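Local coordinates for protein peptide ABC transporter permease (PDB 6EXS) that probably transports peptides across the membrane as a POT-family member of the major facilitator superfamily, and binds a thioalcohol-conjugated peptide, a human axillary malodour precursor, at residues 67-72 and 254-259; 168-173 and 332-337; 266-271 and 434-439. All coordinates share one frame; numbering follows the deposited sequence.

Contact 1 (67-72 and 254-259); sequences GALIYM and NTVLVL. With OLC ((2R)-2,3-dihydroxypropyl (9Z)-octadec-9-enoate), chain C.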
loop_
_atom_site.group_PDB
_atom_site.type_symbol
_atom_site.label_atom_id
_atom_site.label_comp_id
_atom_site.label_asym_id
_atom_site.label_seq_id
_atom_site.Cartn_x
_atom_site.Cartn_y
_atom_site.Cartn_z
ATOM N N GLY A 67 5.304 -4.770 -3.027
ATOM C CA GLY A 67 4.324 -3.735 -2.701
ATOM C C GLY A 67 3.433 -3.398 -3.883
ATOM O O GLY A 67 2.218 -3.291 -3.725
ATOM N N ALA A 68 4.031 -3.275 -5.095
ATOM C CA ALA A 68 3.324 -3.012 -6.355
ATOM C C ALA A 68 2.366 -4.160 -6.684
ATOM O O ALA A 68 1.241 -3.899 -7.121
ATOM C CB ALA A 68 4.326 -2.832 -7.491
ATOM N N LEU A 69 2.795 -5.426 -6.451
ATOM C CA LEU A 69 1.974 -6.602 -6.758
ATOM C C LEU A 69 0.793 -6.756 -5.832
ATOM O O LEU A 69 -0.265 -7.149 -6.302
ATOM C CB LEU A 69 2.789 -7.896 -6.846
ATOM C CG LEU A 69 3.638 -8.037 -8.122
ATOM C CD1 LEU A 69 4.710 -9.073 -7.951
ATOM C CD2 LEU A 69 2.782 -8.361 -9.343
ATOM N N ILE A 70 0.941 -6.394 -4.544
ATOM C CA ILE A 70 -0.156 -6.435 -3.570
ATOM C C ILE A 70 -1.320 -5.530 -4.013
ATOM O O ILE A 70 -2.466 -5.974 -4.000
ATOM C CB ILE A 70 0.344 -6.138 -2.124
ATOM C CG1 ILE A 70 0.989 -7.395 -1.523
ATOM C CG2 ILE A 70 -0.795 -5.601 -1.217
ATOM C CD1 ILE A 70 1.978 -7.141 -0.544
ATOM N N TYR A 71 -1.002 -4.297 -4.459
ATOM C CA TYR A 71 -1.956 -3.292 -4.928
ATOM C C TYR A 71 -2.531 -3.631 -6.308
ATOM O O TYR A 71 -3.719 -3.393 -6.527
ATOM C CB TYR A 71 -1.333 -1.880 -4.869
ATOM C CG TYR A 71 -1.186 -1.376 -3.444
ATOM C CD1 TYR A 71 -0.110 -1.768 -2.654
ATOM C CD2 TYR A 71 -2.161 -0.573 -2.863
ATOM C CE1 TYR A 71 -0.008 -1.379 -1.320
ATOM C CE2 TYR A 71 -2.065 -0.166 -1.529
ATOM C CZ TYR A 71 -0.982 -0.570 -0.762
ATOM O OH TYR A 71 -0.856 -0.175 0.552
ATOM N N MET A 72 -1.708 -4.227 -7.222
ATOM C CA MET A 72 -2.130 -4.656 -8.574
ATOM C C MET A 72 -3.115 -5.822 -8.523
ATOM O O MET A 72 -4.063 -5.848 -9.301
ATOM C CB MET A 72 -0.922 -5.067 -9.430
ATOM C CG MET A 72 -0.397 -3.979 -10.329
ATOM S SD MET A 72 1.235 -4.412 -10.971
ATOM C CE MET A 72 1.883 -2.811 -11.275
ATOM N N ASN A 254 11.111 -6.146 -14.332
ATOM C CA ASN A 254 10.829 -5.575 -15.659
ATOM C C ASN A 254 9.368 -5.782 -16.059
ATOM O O ASN A 254 8.756 -4.857 -16.592
ATOM C CB ASN A 254 11.763 -6.126 -16.725
ATOM C CG ASN A 254 13.200 -5.707 -16.558
ATOM O OD1 ASN A 254 13.512 -4.617 -16.062
ATOM N ND2 ASN A 254 14.108 -6.569 -16.985
ATOM N N THR A 255 8.805 -6.979 -15.773
ATOM C CA THR A 255 7.404 -7.325 -16.053
ATOM C C THR A 255 6.464 -6.368 -15.302
ATOM O O THR A 255 5.558 -5.795 -15.909
ATOM C CB THR A 255 7.142 -8.809 -15.709
ATOM O OG1 THR A 255 7.944 -9.635 -16.552
ATOM C CG2 THR A 255 5.674 -9.205 -15.848
ATOM N N VAL A 256 6.714 -6.184 -13.992
ATOM C CA VAL A 256 5.951 -5.330 -13.082
ATOM C C VAL A 256 6.163 -3.841 -13.451
ATOM O O VAL A 256 5.249 -3.042 -13.274
ATOM C CB VAL A 256 6.253 -5.698 -11.596
ATOM C CG1 VAL A 256 5.544 -4.769 -10.607
ATOM C CG2 VAL A 256 5.873 -7.153 -11.316
ATOM N N LEU A 257 7.330 -3.488 -14.041
ATOM C CA LEU A 257 7.592 -2.127 -14.529
ATOM C C LEU A 257 6.650 -1.873 -15.714
ATOM O O LEU A 257 5.987 -0.834 -15.751
ATOM C CB LEU A 257 9.071 -1.931 -14.949
ATOM C CG LEU A 257 9.432 -0.626 -15.688
ATOM C CD1 LEU A 257 9.129 0.602 -14.852
ATOM C CD2 LEU A 257 10.884 -0.614 -16.094
ATOM N N VAL A 258 6.558 -2.850 -16.644
ATOM C CA VAL A 258 5.678 -2.789 -17.813
ATOM C C VAL A 258 4.225 -2.620 -17.343
ATOM O O VAL A 258 3.559 -1.675 -17.777
ATOM C CB VAL A 258 5.889 -3.995 -18.773
ATOM C CG1 VAL A 258 4.763 -4.108 -19.791
ATOM C CG2 VAL A 258 7.233 -3.896 -19.486
ATOM N N LEU A 259 3.780 -3.481 -16.391
ATOM C CA LEU A 259 2.437 -3.450 -15.799
ATOM C C LEU A 259 2.099 -2.121 -15.121
ATOM O O LEU A 259 0.996 -1.614 -15.300
ATOM C CB LEU A 259 2.228 -4.625 -14.832
ATOM C CG LEU A 259 1.886 -5.973 -15.460
ATOM C CD1 LEU A 259 1.929 -7.066 -14.428
ATOM C CD2 LEU A 259 0.523 -5.948 -16.110
HETATM C C10 OLC C . -4.923 -12.657 -8.596
HETATM C C9 OLC C . -3.758 -12.712 -9.231
HETATM C C11 OLC C . -5.245 -11.941 -7.315
HETATM C C8 OLC C . -2.459 -12.073 -8.831
HETATM C C24 OLC C . -6.245 -6.241 -16.568
HETATM C C12 OLC C . -6.555 -12.400 -6.691
HETATM C C7 OLC C . -1.719 -11.430 -10.004
HETATM C C6 OLC C . -1.028 -10.125 -9.636
HETATM C C5 OLC C . -0.599 -9.259 -10.813
HETATM C C4 OLC C . -1.727 -8.728 -11.683
HETATM C C3 OLC C . -1.343 -7.480 -12.461
HETATM C C2 OLC C . -2.181 -7.238 -13.715
HETATM C C21 OLC C . -5.789 -7.584 -14.476
HETATM C C1 OLC C . -3.656 -7.073 -13.486
HETATM C C22 OLC C . -6.443 -6.358 -15.073
HETATM O O19 OLC C . -4.155 -6.664 -12.471
HETATM O O25 OLC C . -7.023 -5.172 -17.094
HETATM O O23 OLC C . -7.840 -6.429 -14.794
HETATM O O20 OLC C . -4.351 -7.431 -14.578
#

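Contact 2 (168-173 and 332-337); sequences ILQHFV and EALFQS. With C3H (2-[[(2~{R})-2-azanyl-3-[(3~{S})-3-methyl-1-oxidanyl-hexan-3-yl]sulfanyl-propanoyl]amino]ethanoic acid), chain O.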
loop_
_atom_site.group_PDB
_atom_site.type_symbol
_atom_site.label_atom_id
_atom_site.label_comp_id
_atom_site.label_asym_id
_atom_site.label_seq_id
_atom_site.Cartn_x
_atom_site.Cartn_y
_atom_site.Cartn_z
ATOM N N ILE A 168 7.061 -4.084 18.346
ATOM C CA ILE A 168 7.085 -5.451 18.907
ATOM C C ILE A 168 8.181 -6.328 18.273
ATOM O O ILE A 168 8.860 -7.072 18.991
ATOM C CB ILE A 168 5.676 -6.129 18.866
ATOM C CG1 ILE A 168 4.717 -5.437 19.876
ATOM C CG2 ILE A 168 5.749 -7.657 19.123
ATOM C CD1 ILE A 168 3.306 -5.941 19.902
ATOM N N LEU A 169 8.361 -6.229 16.948
ATOM C CA LEU A 169 9.293 -7.073 16.210
ATOM C C LEU A 169 10.725 -6.546 16.140
ATOM O O LEU A 169 11.608 -7.288 15.699
ATOM C CB LEU A 169 8.740 -7.386 14.826
ATOM C CG LEU A 169 7.476 -8.249 14.882
ATOM C CD1 LEU A 169 6.727 -8.178 13.620
ATOM C CD2 LEU A 169 7.787 -9.694 15.219
ATOM N N GLN A 170 10.991 -5.343 16.691
ATOM C CA GLN A 170 12.346 -4.798 16.756
ATOM C C GLN A 170 13.256 -5.734 17.547
ATOM O O GLN A 170 14.405 -5.933 17.146
ATOM C CB GLN A 170 12.362 -3.369 17.328
ATOM C CG GLN A 170 13.762 -2.730 17.415
ATOM C CD GLN A 170 14.549 -2.763 16.118
ATOM O OE1 GLN A 170 14.054 -2.399 15.047
ATOM N NE2 GLN A 170 15.827 -3.115 16.203
ATOM N N HIS A 171 12.716 -6.364 18.618
ATOM C CA HIS A 171 13.429 -7.329 19.461
ATOM C C HIS A 171 13.937 -8.525 18.652
ATOM O O HIS A 171 15.092 -8.906 18.814
ATOM C CB HIS A 171 12.549 -7.813 20.631
ATOM C CG HIS A 171 13.123 -8.991 21.362
ATOM N ND1 HIS A 171 14.278 -8.876 22.137
ATOM C CD2 HIS A 171 12.717 -10.284 21.375
ATOM C CE1 HIS A 171 14.525 -10.092 22.601
ATOM N NE2 HIS A 171 13.618 -10.974 22.172
ATOM N N PHE A 172 13.078 -9.106 17.780
ATOM C CA PHE A 172 13.420 -10.268 16.962
ATOM C C PHE A 172 14.505 -9.973 15.937
ATOM O O PHE A 172 15.317 -10.850 15.660
ATOM C CB PHE A 172 12.178 -10.869 16.319
ATOM C CG PHE A 172 11.232 -11.502 17.305
ATOM C CD1 PHE A 172 10.259 -10.741 17.946
ATOM C CD2 PHE A 172 11.293 -12.862 17.572
ATOM C CE1 PHE A 172 9.377 -11.326 18.852
ATOM C CE2 PHE A 172 10.398 -13.451 18.467
ATOM C CZ PHE A 172 9.444 -12.677 19.102
ATOM N N VAL A 173 14.546 -8.729 15.409
ATOM C CA VAL A 173 15.595 -8.254 14.495
ATOM C C VAL A 173 16.891 -8.122 15.321
ATOM O O VAL A 173 17.939 -8.596 14.875
ATOM C CB VAL A 173 15.233 -6.924 13.778
ATOM C CG1 VAL A 173 16.267 -6.577 12.707
ATOM C CG2 VAL A 173 13.834 -6.983 13.171
ATOM N N GLU A 332 16.195 0.091 13.892
ATOM C CA GLU A 332 15.981 0.254 12.441
ATOM C C GLU A 332 14.555 -0.030 11.986
ATOM O O GLU A 332 14.095 0.668 11.086
ATOM C CB GLU A 332 17.000 -0.534 11.596
ATOM C CG GLU A 332 17.035 -2.035 11.838
ATOM C CD GLU A 332 18.025 -2.520 12.876
ATOM O OE1 GLU A 332 17.937 -2.076 14.044
ATOM O OE2 GLU A 332 18.859 -3.389 12.535
ATOM N N ALA A 333 13.838 -0.995 12.618
ATOM C CA ALA A 333 12.445 -1.304 12.247
ATOM C C ALA A 333 11.434 -0.245 12.701
ATOM O O ALA A 333 10.353 -0.158 12.115
ATOM C CB ALA A 333 12.036 -2.680 12.751
ATOM N N LEU A 334 11.803 0.594 13.697
ATOM C CA LEU A 334 10.958 1.678 14.217
ATOM C C LEU A 334 10.781 2.842 13.238
ATOM O O LEU A 334 9.855 3.629 13.408
ATOM C CB LEU A 334 11.440 2.168 15.586
ATOM C CG LEU A 334 10.782 1.483 16.772
ATOM C CD1 LEU A 334 11.520 0.238 17.164
ATOM C CD2 LEU A 334 10.713 2.414 17.949
ATOM N N PHE A 335 11.616 2.923 12.182
ATOM C CA PHE A 335 11.469 3.917 11.110
ATOM C C PHE A 335 10.103 3.763 10.417
ATOM O O PHE A 335 9.593 4.748 9.894
ATOM C CB PHE A 335 12.552 3.725 10.040
ATOM C CG PHE A 335 13.908 4.309 10.338
ATOM C CD1 PHE A 335 14.044 5.644 10.712
ATOM C CD2 PHE A 335 15.061 3.556 10.152
ATOM C CE1 PHE A 335 15.305 6.194 10.951
ATOM C CE2 PHE A 335 16.323 4.112 10.381
ATOM C CZ PHE A 335 16.435 5.420 10.790
ATOM N N GLN A 336 9.531 2.522 10.406
ATOM C CA GLN A 336 8.229 2.157 9.804
ATOM C C GLN A 336 7.009 2.621 10.621
ATOM O O GLN A 336 5.892 2.645 10.088
ATOM C CB GLN A 336 8.127 0.630 9.585
ATOM C CG GLN A 336 9.221 0.027 8.733
ATOM C CD GLN A 336 9.274 0.702 7.401
ATOM O OE1 GLN A 336 10.161 1.520 7.139
ATOM N NE2 GLN A 336 8.283 0.419 6.560
ATOM N N SER A 337 7.227 2.919 11.914
ATOM C CA SER A 337 6.227 3.359 12.879
ATOM C C SER A 337 6.011 4.880 12.842
ATOM O O SER A 337 4.991 5.347 13.367
ATOM C CB SER A 337 6.632 2.927 14.294
ATOM O OG SER A 337 6.533 1.522 14.485
HETATM O O2 C3H O . -0.732 1.675 5.834
HETATM C C11 C3H O . -0.580 2.715 6.369
HETATM O O3 C3H O . -1.357 3.726 6.194
HETATM C C10 C3H O . 0.561 3.053 7.283
HETATM N N1 C3H O . 1.764 2.312 6.991
HETATM C C9 C3H O . 2.632 2.729 6.085
HETATM O O1 C3H O . 2.308 3.071 4.957
HETATM C C8 C3H O . 4.074 2.803 6.467
HETATM N N C3H O . 4.287 2.029 7.682
HETATM C C7 C3H O . 4.960 2.214 5.368
HETATM S S C3H O . 5.823 3.376 4.277
HETATM C C3 C3H O . 7.122 4.352 5.206
HETATM C C4 C3H O . 8.179 3.360 5.617
HETATM C C5 C3H O . 6.411 5.081 6.354
HETATM C C6 C3H O . 7.282 5.768 7.382
HETATM O O C3H O . 7.112 5.241 8.656
HETATM C C2 C3H O . 7.748 5.419 4.311
HETATM C C1 C3H O . 7.538 6.855 4.759
HETATM C C C3H O . 8.201 7.828 3.823
#

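Contact 3 (266-271 and 434-439); sequences IYFTTM and MSVWLL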
loop_
_atom_site.group_PDB
_atom_site.type_symbol
_atom_site.label_atom_id
_atom_site.label_comp_id
_atom_site.label_asym_id
_atom_site.label_seq_id
_atom_site.Cartn_x
_atom_site.Cartn_y
_atom_site.Cartn_z
ATOM N N ILE A 266 -4.171 1.862 -20.041
ATOM C CA ILE A 266 -5.340 1.034 -20.370
ATOM C C ILE A 266 -6.611 1.590 -19.704
ATOM O O ILE A 266 -7.652 1.674 -20.358
ATOM C CB ILE A 266 -5.085 -0.471 -20.037
ATOM C CG1 ILE A 266 -4.035 -1.084 -21.000
ATOM C CG2 ILE A 266 -6.387 -1.304 -20.052
ATOM C CD1 ILE A 266 -3.376 -2.402 -20.511
ATOM N N TYR A 267 -6.509 2.005 -18.428
ATOM C CA TYR A 267 -7.633 2.543 -17.665
ATOM C C TYR A 267 -8.093 3.900 -18.163
ATOM O O TYR A 267 -9.287 4.052 -18.427
ATOM C CB TYR A 267 -7.346 2.553 -16.151
ATOM C CG TYR A 267 -7.610 1.206 -15.510
ATOM C CD1 TYR A 267 -8.891 0.854 -15.086
ATOM C CD2 TYR A 267 -6.600 0.255 -15.392
ATOM C CE1 TYR A 267 -9.151 -0.400 -14.539
ATOM C CE2 TYR A 267 -6.853 -1.008 -14.862
ATOM C CZ TYR A 267 -8.129 -1.326 -14.427
ATOM O OH TYR A 267 -8.386 -2.559 -13.891
ATOM N N PHE A 268 -7.171 4.870 -18.323
ATOM C CA PHE A 268 -7.543 6.199 -18.815
ATOM C C PHE A 268 -8.072 6.149 -20.256
ATOM O O PHE A 268 -9.053 6.832 -20.554
ATOM C CB PHE A 268 -6.407 7.231 -18.639
ATOM C CG PHE A 268 -6.259 7.794 -17.239
ATOM C CD1 PHE A 268 -7.176 8.715 -16.738
ATOM C CD2 PHE A 268 -5.186 7.427 -16.432
ATOM C CE1 PHE A 268 -7.039 9.231 -15.443
ATOM C CE2 PHE A 268 -5.050 7.946 -15.140
ATOM C CZ PHE A 268 -5.977 8.844 -14.656
ATOM N N THR A 269 -7.467 5.297 -21.119
ATOM C CA THR A 269 -7.868 5.100 -22.519
ATOM C C THR A 269 -9.292 4.542 -22.612
ATOM O O THR A 269 -10.101 5.122 -23.334
ATOM C CB THR A 269 -6.826 4.268 -23.288
ATOM O OG1 THR A 269 -5.551 4.912 -23.191
ATOM C CG2 THR A 269 -7.186 4.072 -24.751
ATOM N N THR A 270 -9.607 3.453 -21.863
ATOM C CA THR A 270 -10.941 2.815 -21.818
ATOM C C THR A 270 -12.043 3.806 -21.410
ATOM O O THR A 270 -13.127 3.785 -21.994
ATOM C CB THR A 270 -10.916 1.581 -20.891
ATOM O OG1 THR A 270 -9.954 0.647 -21.383
ATOM C CG2 THR A 270 -12.269 0.898 -20.771
ATOM N N MET A 271 -11.756 4.668 -20.418
ATOM C CA MET A 271 -12.696 5.664 -19.913
ATOM C C MET A 271 -12.917 6.824 -20.881
ATOM O O MET A 271 -14.065 7.227 -21.081
ATOM C CB MET A 271 -12.291 6.151 -18.518
ATOM C CG MET A 271 -12.595 5.139 -17.445
ATOM S SD MET A 271 -12.477 5.808 -15.780
ATOM C CE MET A 271 -10.731 5.601 -15.476
ATOM N N MET A 434 -11.813 3.636 -8.981
ATOM C CA MET A 434 -11.267 3.144 -7.713
ATOM C C MET A 434 -9.880 2.530 -7.971
ATOM O O MET A 434 -8.989 2.638 -7.120
ATOM C CB MET A 434 -12.207 2.106 -7.082
ATOM C CG MET A 434 -13.297 2.717 -6.246
ATOM S SD MET A 434 -14.212 1.474 -5.305
ATOM C CE MET A 434 -13.168 1.333 -3.849
ATOM N N SER A 435 -9.704 1.926 -9.176
ATOM C CA SER A 435 -8.458 1.322 -9.652
ATOM C C SER A 435 -7.388 2.369 -9.967
ATOM O O SER A 435 -6.230 2.106 -9.666
ATOM C CB SER A 435 -8.699 0.442 -10.876
ATOM O OG SER A 435 -9.392 -0.752 -10.552
ATOM N N VAL A 436 -7.754 3.547 -10.546
ATOM C CA VAL A 436 -6.760 4.575 -10.898
ATOM C C VAL A 436 -6.145 5.247 -9.641
ATOM O O VAL A 436 -4.938 5.497 -9.664
ATOM C CB VAL A 436 -7.174 5.624 -11.973
ATOM C CG1 VAL A 436 -7.538 4.960 -13.300
ATOM C CG2 VAL A 436 -8.285 6.545 -11.496
ATOM N N TRP A 437 -6.919 5.506 -8.553
ATOM C CA TRP A 437 -6.303 6.069 -7.332
ATOM C C TRP A 437 -5.402 5.010 -6.636
ATOM O O TRP A 437 -4.361 5.354 -6.082
ATOM C CB TRP A 437 -7.318 6.741 -6.365
ATOM C CG TRP A 437 -6.813 6.867 -4.949
ATOM C CD1 TRP A 437 -7.198 6.110 -3.880
ATOM C CD2 TRP A 437 -5.711 7.678 -4.489
ATOM N NE1 TRP A 437 -6.423 6.410 -2.779
ATOM C CE2 TRP A 437 -5.500 7.365 -3.126
ATOM C CE3 TRP A 437 -4.863 8.620 -5.103
ATOM C CZ2 TRP A 437 -4.517 8.000 -2.354
ATOM C CZ3 TRP A 437 -3.867 9.224 -4.344
ATOM C CH2 TRP A 437 -3.710 8.923 -2.986
ATOM N N LEU A 438 -5.782 3.727 -6.728
ATOM C CA LEU A 438 -5.016 2.598 -6.201
ATOM C C LEU A 438 -3.738 2.386 -7.048
ATOM O O LEU A 438 -2.688 2.026 -6.507
ATOM C CB LEU A 438 -5.904 1.352 -6.232
ATOM C CG LEU A 438 -5.569 0.197 -5.292
ATOM C CD1 LEU A 438 -5.524 0.641 -3.823
ATOM C CD2 LEU A 438 -6.603 -0.860 -5.415
ATOM N N LEU A 439 -3.832 2.664 -8.368
ATOM C CA LEU A 439 -2.725 2.574 -9.306
ATOM C C LEU A 439 -1.681 3.678 -9.118
ATOM O O LEU A 439 -0.537 3.465 -9.507
ATOM C CB LEU A 439 -3.210 2.497 -10.760
ATOM C CG LEU A 439 -3.503 1.079 -11.270
ATOM C CD1 LEU A 439 -4.186 1.121 -12.606
ATOM C CD2 LEU A 439 -2.229 0.232 -11.368
#

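Contact 1 (67-72 and 254-259)
Val256 faces Ala68 and Leu69 with its two methyls. Val256 CG1, anti to the backbone N (chi1 176°), lies 3.9 Å from Ala68 CB, while Val256 CG2 meets the branched end of Leu69, 3.9 Å from Leu69 CD2. The two methyls thus divide between neighbouring residues of helix 56-72. Met72 reaches the backbone of Val256, its extended chain bringing Met72 CE to 3.9 Å from Val256 O. One turn on, Leu259 takes the same thioether on its stem, with Leu259 CB 4.0 Å from Met72 SD. Its two branches turn instead to the acyl chain of a bound monoolein (OLC): Leu259 CD2 approaches OLC C2 at 3.8 Å. Leu69 CD2 touches the same chain farther along, 3.8 Å from OLC C5, so lipid lines one flank of the contact. No hydrogen bond joins the segments; the contact is apolar, and the local axes stay 10.9 Å apart at 47°. This is oblique transmembrane helix packing with lipid at its side, and helix 249-273 fits the second of the two extra helices that bacterial POT transporters insert between their six-helix bundles.

Contact 2 (168-173 and 332-337)
Gln170 meets Glu332 and Ala333 through its terminal amide, which offers one atom to each. Gln170 CG is anti to the backbone N (chi1 -180°) and the chain bends at chi2; at its end OE1 faces the loop backbone and NE2 the acid. Ala333 N donates to Gln170 OE1 at 2.8 Å, with the donor tilted only modestly from the amide carbonyl plane. Gln170 NE2 donates to Glu332 OE1 over a longer 3.2 Å. Here the two side chains lie at about a right angle, their amide and carboxylate planes 34° apart, and NE2 approaches OE1 from above the carboxylate plane, 55° out of it. A second bond from NE2, to Asp174 OD1, helps fix the rotation of the amide. OE1 of the acid also has a salt bridge to Arg329 NH2, which would be expected to favour the charged carboxylate, while Glu332 OE2 rests against Val173 CG1 at 4.1 Å. In topology the pair links helix 147-174, of the N-terminal six-helix bundle of the major facilitator fold, to the loop that follows the 320-329 hairpin and leads into helix 338-357 of the C-terminal bundle. The Leu334 side chain also crosses that of Gln170 at about a right angle, and Leu334 CD1 covers the aliphatic stem, 3.7 Å from Gln170 CB. Beyond it the loop reaches the ligand pocket with its backbone. The ligand hydroxyl O donates to Phe335 O at 2.8 Å, the ligand amine N donates to Gln336 O at 3.0 Å, and Asn339 N makes a further hydrogen bond to the same ligand.

Contact 3 (266-271 and 434-439)
Val436 and Tyr267 lie at the middle of a buried, largely apolar helix-helix contact between the probable extra helix 249-273 and helix 430-451 of the C-terminal bundle. The two segments run roughly antiparallel, their N-to-C directions 152° apart and their local axes 10.5 Å from each other. One methyl, Val436 CG1, does most of the work. Anti to the carbonyl carbon (chi1 -59°), Val436 CG1 comes within 3.7 Å of Tyr267 CB. Val436 CG1 also touches Met271 CE at 3.9 Å, where the methionine chain bends at its last torsion. The same methyl sits over one face of the Phe268 ring, offset toward the rim, with Phe268 CE2 4.3 Å from Val436 CG1. The Tyr267 ring is held by residues from successive turns of helix 430-451. Ser435 CB makes a CH-pi contact over one ring face, 4.2 Å from the centroid of the Tyr267 ring and 27° off its normal. Leu439 lies at about a right angle to the tyrosine side chain, with Leu439 CD1 3.8 Å from Tyr267 CD2. The polar ends look elsewhere: Tyr267 OH is hydrogen-bonded to a bound monoolein, and Ser435 OG makes a weak bond to Ala431 O in its own helix. Around this core, Val285, Phe288 and Ile289 of helix 279-302 pack on Phe268, Phe288 also reaches Val436, and Ile75 of helix 74-106 packs on both Tyr267 and Ser435.

All three contacts are buried, and a bound monoolein lies beside each, but they serve different junctions. Contacts 1 and 3 share helix 249-273, which meets helix 56-72 in contact 1 and helix 430-451 in contact 3. Their centres are 15 Å apart, and they touch directly through Tyr71 CD2 and Leu438 CD1 at 3.7 Å. Both are largely apolar: aliphatic groups and a thioether in contact 1, aromatic rings as well in contact 3. Contact 2, 35 Å from contact 3 between centres and across the chain's centre from it, is instead led by hydrogen bonds, joins a helix to a loop, and alone reaches the peptide ligand.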